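Local coordinates for uncharacterized protein (PDB 3X0T) that is the PirA component of a plasmid-borne toxin of a marine Vibrio, with a jelly-roll fold and a probable part in pore formation, at residues G38-I43 with L82-N87; Q54-A59 with W66-S71; G58-A63 with A88-R93. All coordinates share one frame; numbering follows the deposited sequence. Where two conformers were deposited one is given.

Contact 1: G38-I43 with L82-N87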
loop_
_atom_site.group_PDB
_atom_site.type_symbol
_atom_site.label_atom_id
_atom_site.label_comp_id
_atom_site.label_asym_id
_atom_site.label_seq_id
_atom_site.Cartn_x
_atom_site.Cartn_y
_atom_site.Cartn_z
ATOM N N GLY A 38 -8.742 -4.138 -6.160
ATOM C CA GLY A 38 -7.444 -4.420 -5.611
ATOM C C GLY A 38 -7.400 -5.220 -4.337
ATOM O O GLY A 38 -8.200 -6.134 -4.144
ATOM N N ARG A 39 -6.502 -4.860 -3.463
ATOM C CA ARG A 39 -6.200 -5.639 -2.243
ATOM C C ARG A 39 -5.936 -4.661 -1.130
ATOM O O ARG A 39 -5.200 -3.713 -1.294
ATOM C CB ARG A 39 -4.918 -6.518 -2.541
ATOM C CG ARG A 39 -4.351 -7.243 -1.346
ATOM C CD ARG A 39 -3.548 -8.451 -1.734
ATOM N NE ARG A 39 -2.425 -8.109 -2.642
ATOM C CZ ARG A 39 -1.752 -9.035 -3.303
ATOM N NH1 ARG A 39 -0.778 -8.670 -4.108
ATOM N NH2 ARG A 39 -2.079 -10.353 -3.197
ATOM N N SER A 40 -6.492 -4.968 0.031
ATOM C CA SER A 40 -6.278 -4.132 1.237
ATOM C C SER A 40 -5.045 -4.607 1.973
ATOM O O SER A 40 -4.678 -5.786 1.895
ATOM C CB SER A 40 -7.503 -4.322 2.190
ATOM O OG SER A 40 -8.665 -3.842 1.537
ATOM N N VAL A 41 -4.446 -3.708 2.778
ATOM C CA VAL A 41 -3.254 -4.090 3.555
ATOM C C VAL A 41 -3.356 -3.354 4.891
ATOM O O VAL A 41 -4.078 -2.395 5.044
ATOM C CB VAL A 41 -1.942 -3.689 2.869
ATOM C CG1 VAL A 41 -1.879 -4.298 1.495
ATOM C CG2 VAL A 41 -1.716 -2.210 2.809
ATOM N N ASP A 42 -2.565 -3.879 5.841
ATOM C CA ASP A 42 -2.265 -3.083 7.020
ATOM C C ASP A 42 -0.792 -2.717 6.981
ATOM O O ASP A 42 0.050 -3.477 6.524
ATOM C CB ASP A 42 -2.509 -3.845 8.355
ATOM C CG ASP A 42 -3.806 -4.511 8.354
ATOM O OD1 ASP A 42 -4.793 -3.893 8.057
ATOM O OD2 ASP A 42 -3.803 -5.734 8.699
ATOM N N ILE A 43 -0.469 -1.519 7.448
ATOM C CA ILE A 43 0.916 -1.093 7.563
ATOM C C ILE A 43 1.262 -0.891 9.070
ATOM O O ILE A 43 0.528 -0.180 9.768
ATOM C CB ILE A 43 1.153 0.228 6.804
ATOM C CG1 ILE A 43 2.624 0.690 7.062
ATOM C CG2 ILE A 43 0.147 1.358 7.099
ATOM C CD1 ILE A 43 3.056 1.877 6.196
ATOM N N LEU A 82 -5.421 0.027 5.517
ATOM C CA LEU A 82 -5.775 0.684 4.272
ATOM C C LEU A 82 -6.684 -0.237 3.497
ATOM O O LEU A 82 -6.268 -1.256 2.922
ATOM C CB LEU A 82 -4.481 0.941 3.469
ATOM C CG LEU A 82 -4.671 1.577 2.095
ATOM C CD1 LEU A 82 -5.387 2.896 2.205
ATOM C CD2 LEU A 82 -3.363 1.704 1.371
ATOM N N GLN A 83 -7.977 0.123 3.497
ATOM C CA GLN A 83 -8.953 -0.682 2.743
ATOM C C GLN A 83 -8.897 -0.272 1.260
ATOM O O GLN A 83 -8.923 0.913 0.945
ATOM C CB GLN A 83 -10.346 -0.383 3.372
ATOM C CG GLN A 83 -11.484 -1.129 2.679
ATOM C CD GLN A 83 -11.443 -2.668 2.905
ATOM O OE1 GLN A 83 -10.822 -3.195 3.830
ATOM N NE2 GLN A 83 -12.155 -3.354 2.016
ATOM N N ARG A 84 -8.922 -1.266 0.389
ATOM C CA ARG A 84 -8.891 -0.950 -1.025
ATOM C C ARG A 84 -10.118 -0.153 -1.430
ATOM O O ARG A 84 -11.191 -0.331 -0.846
ATOM C CB ARG A 84 -8.867 -2.231 -1.822
ATOM C CG ARG A 84 -10.163 -3.007 -1.676
ATOM C CD ARG A 84 -10.054 -4.297 -2.419
ATOM N NE ARG A 84 -11.306 -5.072 -2.271
ATOM C CZ ARG A 84 -11.416 -6.388 -2.474
ATOM N NH1 ARG A 84 -10.366 -7.066 -2.781
ATOM N NH2 ARG A 84 -12.613 -7.009 -2.390
ATOM N N PRO A 85 -10.057 0.719 -2.451
ATOM C CA PRO A 85 -11.283 1.315 -3.000
ATOM C C PRO A 85 -12.247 0.242 -3.439
ATOM O O PRO A 85 -11.870 -0.838 -3.879
ATOM C CB PRO A 85 -10.756 2.137 -4.189
ATOM C CG PRO A 85 -9.311 2.434 -3.829
ATOM C CD PRO A 85 -8.839 1.147 -3.177
ATOM N N ASP A 86 -13.546 0.533 -3.421
ATOM C CA ASP A 86 -14.514 -0.477 -3.886
ATOM C C ASP A 86 -14.557 -0.585 -5.417
ATOM O O ASP A 86 -15.051 -1.632 -5.927
ATOM C CB ASP A 86 -15.947 -0.019 -3.461
ATOM C CG ASP A 86 -16.237 -0.065 -2.012
ATOM O OD1 ASP A 86 -15.581 -0.843 -1.256
ATOM O OD2 ASP A 86 -17.200 0.635 -1.588
ATOM N N ASN A 87 -13.972 0.325 -6.173
ATOM C CA ASN A 87 -14.049 0.323 -7.634
ATOM C C ASN A 87 -12.778 -0.396 -8.211
ATOM O O ASN A 87 -11.756 -0.562 -7.546
ATOM C CB ASN A 87 -14.304 1.725 -8.251
ATOM C CG ASN A 87 -13.286 2.789 -7.764
ATOM O OD1 ASN A 87 -13.151 3.045 -6.540
ATOM N ND2 ASN A 87 -12.748 3.511 -8.783
HETATM O O HOH W 1 -9.799 -1.479 -5.665
#
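In the jelly roll of PirA, the edge strand 79-82 ends beside the start of strand 41-45, and residues 83-84 run on beside 38-40. Backbone bonds close the strand part: Val41 and Leu82 form an antiparallel hydrogen-bonded pair, with Leu82 N lying nearly along the C=O axis of Val41 at 2.8 Å from its O, and Val41 N donating in return to Leu82 O. The apolar contact is slight, Val41 CG2 meeting Leu82 CB at 4.2 Å; both side chains enter the core between the sheets, where Ile94 touches each of them. Polar side chains take over past the strand end. Ser40 OG, anti to its own carbonyl carbon, accepts a nearly straight bond (165°) from Arg84 N at 2.8 Å, so a hydroxyl stands in for a backbone acceptor. Arg84 starts from the crowded chi1 position (67°) and then runs extended from CG to NE, which brings its guanidinium to the Gly38 carbonyl. A water takes the N-H of Gly38 and donates to Pro85 O and Asn87 O, bridging the two loops. At the carbonyl of the same glycine, Arg84 NH1 reaches Gly38 O at 2.7 Å, with the donor 30° out of the carbonyl plane.

Contact 2: Q54-A59 with W66-S71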
loop_
_atom_site.group_PDB
_atom_site.type_symbol
_atom_site.label_atom_id
_atom_site.label_comp_id
_atom_site.label_asym_id
_atom_site.label_seq_id
_atom_site.Cartn_x
_atom_site.Cartn_y
_atom_site.Cartn_z
ATOM N N GLN A 54 -0.250 5.443 0.515
ATOM C CA GLN A 54 -1.250 5.852 -0.492
ATOM C C GLN A 54 -1.674 4.679 -1.352
ATOM O O GLN A 54 -0.864 3.815 -1.722
ATOM C CB GLN A 54 -0.739 6.958 -1.462
ATOM C CG GLN A 54 -0.317 8.217 -0.704
ATOM C CD GLN A 54 -0.120 9.359 -1.586
ATOM O OE1 GLN A 54 0.351 9.270 -2.743
ATOM N NE2 GLN A 54 -0.497 10.540 -1.028
ATOM N N TYR A 55 -2.955 4.670 -1.685
ATOM C CA TYR A 55 -3.523 3.775 -2.694
ATOM C C TYR A 55 -3.637 4.588 -3.976
ATOM O O TYR A 55 -4.312 5.598 -3.963
ATOM C CB TYR A 55 -4.889 3.243 -2.237
ATOM C CG TYR A 55 -5.246 1.943 -2.843
ATOM C CD1 TYR A 55 -5.555 1.834 -4.223
ATOM C CD2 TYR A 55 -5.210 0.765 -2.098
ATOM C CE1 TYR A 55 -5.797 0.594 -4.801
ATOM C CE2 TYR A 55 -5.437 -0.467 -2.680
ATOM C CZ TYR A 55 -5.730 -0.550 -4.033
ATOM O OH TYR A 55 -5.944 -1.798 -4.579
ATOM N N GLN A 56 -2.962 4.144 -5.039
ATOM C CA GLN A 56 -2.912 4.896 -6.291
ATOM C C GLN A 56 -3.456 4.072 -7.441
ATOM O O GLN A 56 -3.461 2.824 -7.359
ATOM C CB GLN A 56 -1.490 5.307 -6.597
ATOM C CG GLN A 56 -0.921 6.254 -5.547
ATOM C CD GLN A 56 0.444 6.788 -5.910
ATOM O OE1 GLN A 56 1.052 6.373 -6.912
ATOM N NE2 GLN A 56 0.943 7.721 -5.100
ATOM N N TRP A 57 -3.916 4.749 -8.497
ATOM C CA TRP A 57 -4.472 4.074 -9.654
ATOM C C TRP A 57 -4.004 4.736 -10.918
ATOM O O TRP A 57 -3.594 5.906 -10.911
ATOM C CB TRP A 57 -6.010 3.971 -9.573
ATOM C CG TRP A 57 -6.698 5.293 -9.769
ATOM C CD1 TRP A 57 -6.931 6.274 -8.815
ATOM C CD2 TRP A 57 -7.206 5.817 -10.995
ATOM N NE1 TRP A 57 -7.573 7.327 -9.387
ATOM C CE2 TRP A 57 -7.732 7.096 -10.722
ATOM C CE3 TRP A 57 -7.248 5.347 -12.324
ATOM C CZ2 TRP A 57 -8.257 7.917 -11.751
ATOM C CZ3 TRP A 57 -7.759 6.162 -13.321
ATOM C CH2 TRP A 57 -8.271 7.424 -13.024
ATOM N N GLY A 58 -4.115 4.008 -12.026
ATOM C CA GLY A 58 -3.756 4.564 -13.340
ATOM C C GLY A 58 -4.793 4.116 -14.372
ATOM O O GLY A 58 -5.404 3.033 -14.261
ATOM N N ALA A 59 -4.962 4.989 -15.358
ATOM C CA ALA A 59 -5.853 4.742 -16.512
ATOM C C ALA A 59 -5.162 3.780 -17.492
ATOM O O ALA A 59 -3.962 3.495 -17.394
ATOM C CB ALA A 59 -6.118 6.105 -17.184
ATOM N N TRP A 66 0.175 8.294 -12.355
ATOM C CA TRP A 66 -0.545 7.747 -11.179
ATOM C C TRP A 66 -1.440 8.823 -10.550
ATOM O O TRP A 66 -1.050 10.000 -10.503
ATOM C CB TRP A 66 0.440 7.286 -10.106
ATOM C CG TRP A 66 1.168 6.031 -10.508
ATOM C CD1 TRP A 66 2.509 5.924 -10.858
ATOM C CD2 TRP A 66 0.637 4.708 -10.564
ATOM N NE1 TRP A 66 2.795 4.596 -11.119
ATOM C CE2 TRP A 66 1.665 3.838 -10.969
ATOM C CE3 TRP A 66 -0.653 4.189 -10.311
ATOM C CZ2 TRP A 66 1.458 2.457 -11.107
ATOM C CZ3 TRP A 66 -0.857 2.822 -10.492
ATOM C CH2 TRP A 66 0.200 1.951 -10.871
ATOM N N LYS A 67 -2.579 8.398 -10.033
ATOM C CA LYS A 67 -3.505 9.273 -9.310
ATOM C C LYS A 67 -3.725 8.726 -7.931
ATOM O O LYS A 67 -3.640 7.515 -7.721
ATOM C CB LYS A 67 -4.870 9.337 -10.036
ATOM C CG LYS A 67 -4.830 9.927 -11.419
ATOM C CD LYS A 67 -4.815 8.754 -12.482
ATOM C CE LYS A 67 -4.991 9.233 -13.938
ATOM N NZ LYS A 67 -3.895 10.083 -14.429
ATOM N N VAL A 68 -3.990 9.575 -6.946
ATOM C CA VAL A 68 -4.192 9.191 -5.591
ATOM C C VAL A 68 -5.684 8.935 -5.282
ATOM O O VAL A 68 -6.493 9.848 -5.425
ATOM C CB VAL A 68 -3.593 10.221 -4.609
ATOM C CG1 VAL A 68 -3.838 9.765 -3.155
ATOM C CG2 VAL A 68 -2.158 10.518 -4.925
ATOM N N ALA A 69 -6.009 7.706 -4.907
ATOM C CA ALA A 69 -7.373 7.369 -4.452
ATOM C C ALA A 69 -7.497 7.503 -2.947
ATOM O O ALA A 69 -8.600 7.851 -2.481
ATOM C CB ALA A 69 -7.757 5.953 -4.870
ATOM N N LYS A 70 -6.476 7.153 -2.163
ATOM C CA LYS A 70 -6.514 7.205 -0.694
ATOM C C LYS A 70 -5.146 7.564 -0.194
ATOM O O LYS A 70 -4.135 7.165 -0.800
ATOM C CB LYS A 70 -6.950 5.887 -0.084
ATOM C CG LYS A 70 -8.377 5.429 -0.407
ATOM C CD LYS A 70 -8.864 4.275 0.487
ATOM C CE LYS A 70 -10.316 3.942 0.311
ATOM N NZ LYS A 70 -10.665 2.961 1.397
ATOM N N SER A 71 -5.087 8.282 0.926
ATOM C CA SER A 71 -3.826 8.625 1.544
ATOM C C SER A 71 -3.975 8.696 3.060
ATOM O O SER A 71 -5.034 9.173 3.513
ATOM C CB SER A 71 -3.337 9.965 1.002
ATOM O OG SER A 71 -2.026 10.290 1.416
#
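A beta hairpin, strands 51-58 and 67-74, is interrupted here by a classic beta bulge: Ala69 and Lys70 both face Tyr55. Tyr55 O accepts from two donors, Ala69 N at 2.9 Å and Lys70 N at 3.2 Å, while Tyr55 N returns a bond to Lys70 O. Beyond the bulge Trp57 and Lys67 form a regular hydrogen-bonded pair. On their face of the sheet Lys67, bent at chi2 (99°), lays its aliphatic chain over the Trp57 indole, CD sitting 3.6 Å from the centroid of the six-membered ring in a CH-pi contact; its NZ bonds to Gly65 O instead. Phe89 stacks with the same indole. The other face carries a relay of amides. Gln56 NE2 donates in the plane of both amides to Gln54 OE1 at 2.9 Å, and Gln54 NE2 passes a bond on to Ser71 OG, also at 2.9 Å. These bonds fix the flip of each amide, with Gln56 OE1 taken by Arg93. That oxygen also lies 3.4 Å from Trp66 CB, and the Trp66 ring reaches back to Trp57 C through CE3. The shifted register and the corner at Ala69 are those of a bulged antiparallel hairpin at the edge of a jelly-roll sheet.

Contact 3: G58-A63 with A88-R93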
loop_
_atom_site.group_PDB
_atom_site.type_symbol
_atom_site.label_atom_id
_atom_site.label_comp_id
_atom_site.label_asym_id
_atom_site.label_seq_id
_atom_site.Cartn_x
_atom_site.Cartn_y
_atom_site.Cartn_z
ATOM N N GLY A 58 -4.115 4.008 -12.026
ATOM C CA GLY A 58 -3.756 4.564 -13.340
ATOM C C GLY A 58 -4.793 4.116 -14.372
ATOM O O GLY A 58 -5.404 3.033 -14.261
ATOM N N ALA A 59 -4.962 4.989 -15.358
ATOM C CA ALA A 59 -5.853 4.742 -16.512
ATOM C C ALA A 59 -5.162 3.780 -17.492
ATOM O O ALA A 59 -3.962 3.495 -17.394
ATOM C CB ALA A 59 -6.118 6.105 -17.184
ATOM N N PRO A 60 -5.890 3.324 -18.522
ATOM C CA PRO A 60 -5.248 2.548 -19.581
ATOM C C PRO A 60 -4.053 3.295 -20.101
ATOM O O PRO A 60 -4.037 4.569 -20.281
ATOM C CB PRO A 60 -6.338 2.424 -20.676
ATOM C CG PRO A 60 -7.611 2.391 -19.821
ATOM C CD PRO A 60 -7.344 3.499 -18.753
ATOM N N PHE A 61 -2.966 2.561 -20.331
ATOM C CA PHE A 61 -1.720 3.097 -20.896
ATOM C C PHE A 61 -1.054 4.048 -19.898
ATOM O O PHE A 61 -0.108 4.737 -20.302
ATOM C CB PHE A 61 -1.875 3.791 -22.284
ATOM C CG PHE A 61 -2.642 2.865 -23.204
ATOM C CD1 PHE A 61 -2.145 1.634 -23.599
ATOM C CD2 PHE A 61 -3.948 3.209 -23.573
ATOM C CE1 PHE A 61 -2.871 0.755 -24.436
ATOM C CE2 PHE A 61 -4.668 2.296 -24.377
ATOM C CZ PHE A 61 -4.137 1.109 -24.764
ATOM N N MET A 62 -1.495 4.086 -18.647
ATOM C CA MET A 62 -0.939 5.027 -17.672
ATOM C C MET A 62 -1.036 6.487 -18.161
ATOM O O MET A 62 -0.250 7.326 -17.744
ATOM C CB MET A 62 0.474 4.613 -17.226
ATOM C CG MET A 62 0.476 3.367 -16.455
ATOM S SD MET A 62 -0.446 3.427 -14.889
ATOM C CE MET A 62 0.356 4.842 -14.059
ATOM N N ALA A 63 -2.051 6.773 -18.953
ATOM C CA ALA A 63 -2.162 8.176 -19.453
ATOM C C ALA A 63 -2.382 9.111 -18.288
ATOM O O ALA A 63 -3.249 8.881 -17.458
ATOM C CB ALA A 63 -3.449 8.207 -20.363
ATOM N N ALA A 88 -12.890 -0.776 -9.496
ATOM C CA ALA A 88 -11.934 -1.595 -10.218
ATOM C C ALA A 88 -11.031 -0.713 -11.077
ATOM O O ALA A 88 -11.492 0.331 -11.611
ATOM C CB ALA A 88 -12.703 -2.594 -11.096
ATOM N N PHE A 89 -9.773 -1.123 -11.253
ATOM C CA PHE A 89 -8.793 -0.349 -11.966
ATOM C C PHE A 89 -8.089 -1.156 -12.993
ATOM O O PHE A 89 -7.951 -2.399 -12.874
ATOM C CB PHE A 89 -7.735 0.203 -10.984
ATOM C CG PHE A 89 -8.320 1.051 -9.875
ATOM C CD1 PHE A 89 -8.864 2.330 -10.222
ATOM C CD2 PHE A 89 -8.327 0.643 -8.555
ATOM C CE1 PHE A 89 -9.360 3.126 -9.159
ATOM C CE2 PHE A 89 -8.812 1.461 -7.544
ATOM C CZ PHE A 89 -9.314 2.690 -7.844
ATOM N N TYR A 90 -7.501 -0.509 -13.999
ATOM C CA TYR A 90 -6.576 -1.119 -14.942
ATOM C C TYR A 90 -5.181 -1.231 -14.368
ATOM O O TYR A 90 -4.461 -2.188 -14.669
ATOM C CB TYR A 90 -6.553 -0.295 -16.220
ATOM C CG TYR A 90 -7.843 -0.389 -16.996
ATOM C CD1 TYR A 90 -8.099 -1.464 -17.856
ATOM C CD2 TYR A 90 -8.835 0.572 -16.863
ATOM C CE1 TYR A 90 -9.283 -1.600 -18.556
ATOM C CE2 TYR A 90 -10.033 0.447 -17.576
ATOM C CZ TYR A 90 -10.240 -0.619 -18.411
ATOM O OH TYR A 90 -11.434 -0.787 -19.093
ATOM N N HIS A 91 -4.773 -0.262 -13.566
ATOM C CA HIS A 91 -3.482 -0.203 -12.890
ATOM C C HIS A 91 -3.698 0.293 -11.499
ATOM O O HIS A 91 -4.441 1.270 -11.315
ATOM C CB HIS A 91 -2.470 0.682 -13.623
ATOM C CG HIS A 91 -2.222 0.239 -15.026
ATOM N ND1 HIS A 91 -1.393 -0.825 -15.340
ATOM C CD2 HIS A 91 -2.836 0.626 -16.190
ATOM C CE1 HIS A 91 -1.482 -1.047 -16.633
ATOM N NE2 HIS A 91 -2.366 -0.212 -17.167
ATOM N N GLN A 92 -3.016 -0.280 -10.519
ATOM C CA GLN A 92 -3.118 0.191 -9.142
ATOM C C GLN A 92 -1.860 -0.202 -8.405
ATOM O O GLN A 92 -1.187 -1.181 -8.757
ATOM C CB GLN A 92 -4.421 -0.283 -8.479
ATOM C CG GLN A 92 -4.525 -1.833 -8.377
ATOM C CD GLN A 92 -5.924 -2.211 -8.177
ATOM O OE1 GLN A 92 -6.539 -1.884 -7.111
ATOM N NE2 GLN A 92 -6.548 -2.897 -9.106
ATOM N N ARG A 93 -1.577 0.548 -7.334
ATOM C CA ARG A 93 -0.437 0.215 -6.502
ATOM C C ARG A 93 -0.643 0.815 -5.123
ATOM O O ARG A 93 -1.466 1.741 -4.961
ATOM C CB ARG A 93 0.880 0.719 -7.116
ATOM C CG ARG A 93 1.062 2.227 -7.192
ATOM C CD ARG A 93 2.426 2.596 -7.643
ATOM N NE ARG A 93 2.570 4.042 -7.680
ATOM C CZ ARG A 93 3.751 4.659 -7.825
ATOM N NH1 ARG A 93 4.838 3.958 -8.039
ATOM N NH2 ARG A 93 3.779 5.981 -7.669
HETATM O O HOH W 2 -7.974 2.258 -13.845
HETATM O O HOH W 3 -3.127 -0.283 -19.937
#
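Gly58 and His91 form one antiparallel hydrogen-bonded pair, Gly58 N donating to His91 O at 2.8 Å from above the carbonyl plane, whereas the return bond from His91 N is weak. Where direct pairing ends, a water donates to Gly58 O and accepts from Tyr90 N. Past this point the chain curls into a turn closed by Met62 N on Ala59 O, and three side-chain contacts hold it against the strand start. Pro60 CG rests over one face of the Tyr90 ring, offset toward its rim, 3.9 Å from the centroid in a CH-pi contact. Met62, bent at chi2 and chi3, folds back so that SD lies 3.6 Å from His91 CB and meets the imidazole obliquely. The sulfur also packs against the backbone of Gly58, whose CA lies 3.8 Å from Met62 SD. At the edge of the imidazole, His91 CD2 approaches Ala59 O at 3.3 Å. A second water, in the ring plane, joins His91 NE2 to Phe61 N, from which it accepts. His91 ND1 bonds to His30, so both ring nitrogens have partners; the orientation of the imidazole is thereby restrained, and its ionisation may be sensitive to the neighbouring histidine.

From the N terminus, 38-43 comes first and opens the long loop that contact 1 closes at 82-87. Nested within it, contact 2 closes the short hairpin loop between strands 51-58 and 67-74. Contact 3 starts from the end of the same strand, sharing Gly58 and Ala59 with contact 2, but reaches forward to 88-93 beyond the end of contact 1, so contacts 1 and 3 cross. Contact 1 belongs to one sheet of the jelly roll and contacts 2 and 3 to the other, whose strands 51-58 and 91-98 are neighbours. Tyr55 OH to Gln92 OE1 joins contacts 2 and 3, and Lys70 NZ to Gln83 O ties strand 67-74 to the loop leaving strand 79-82.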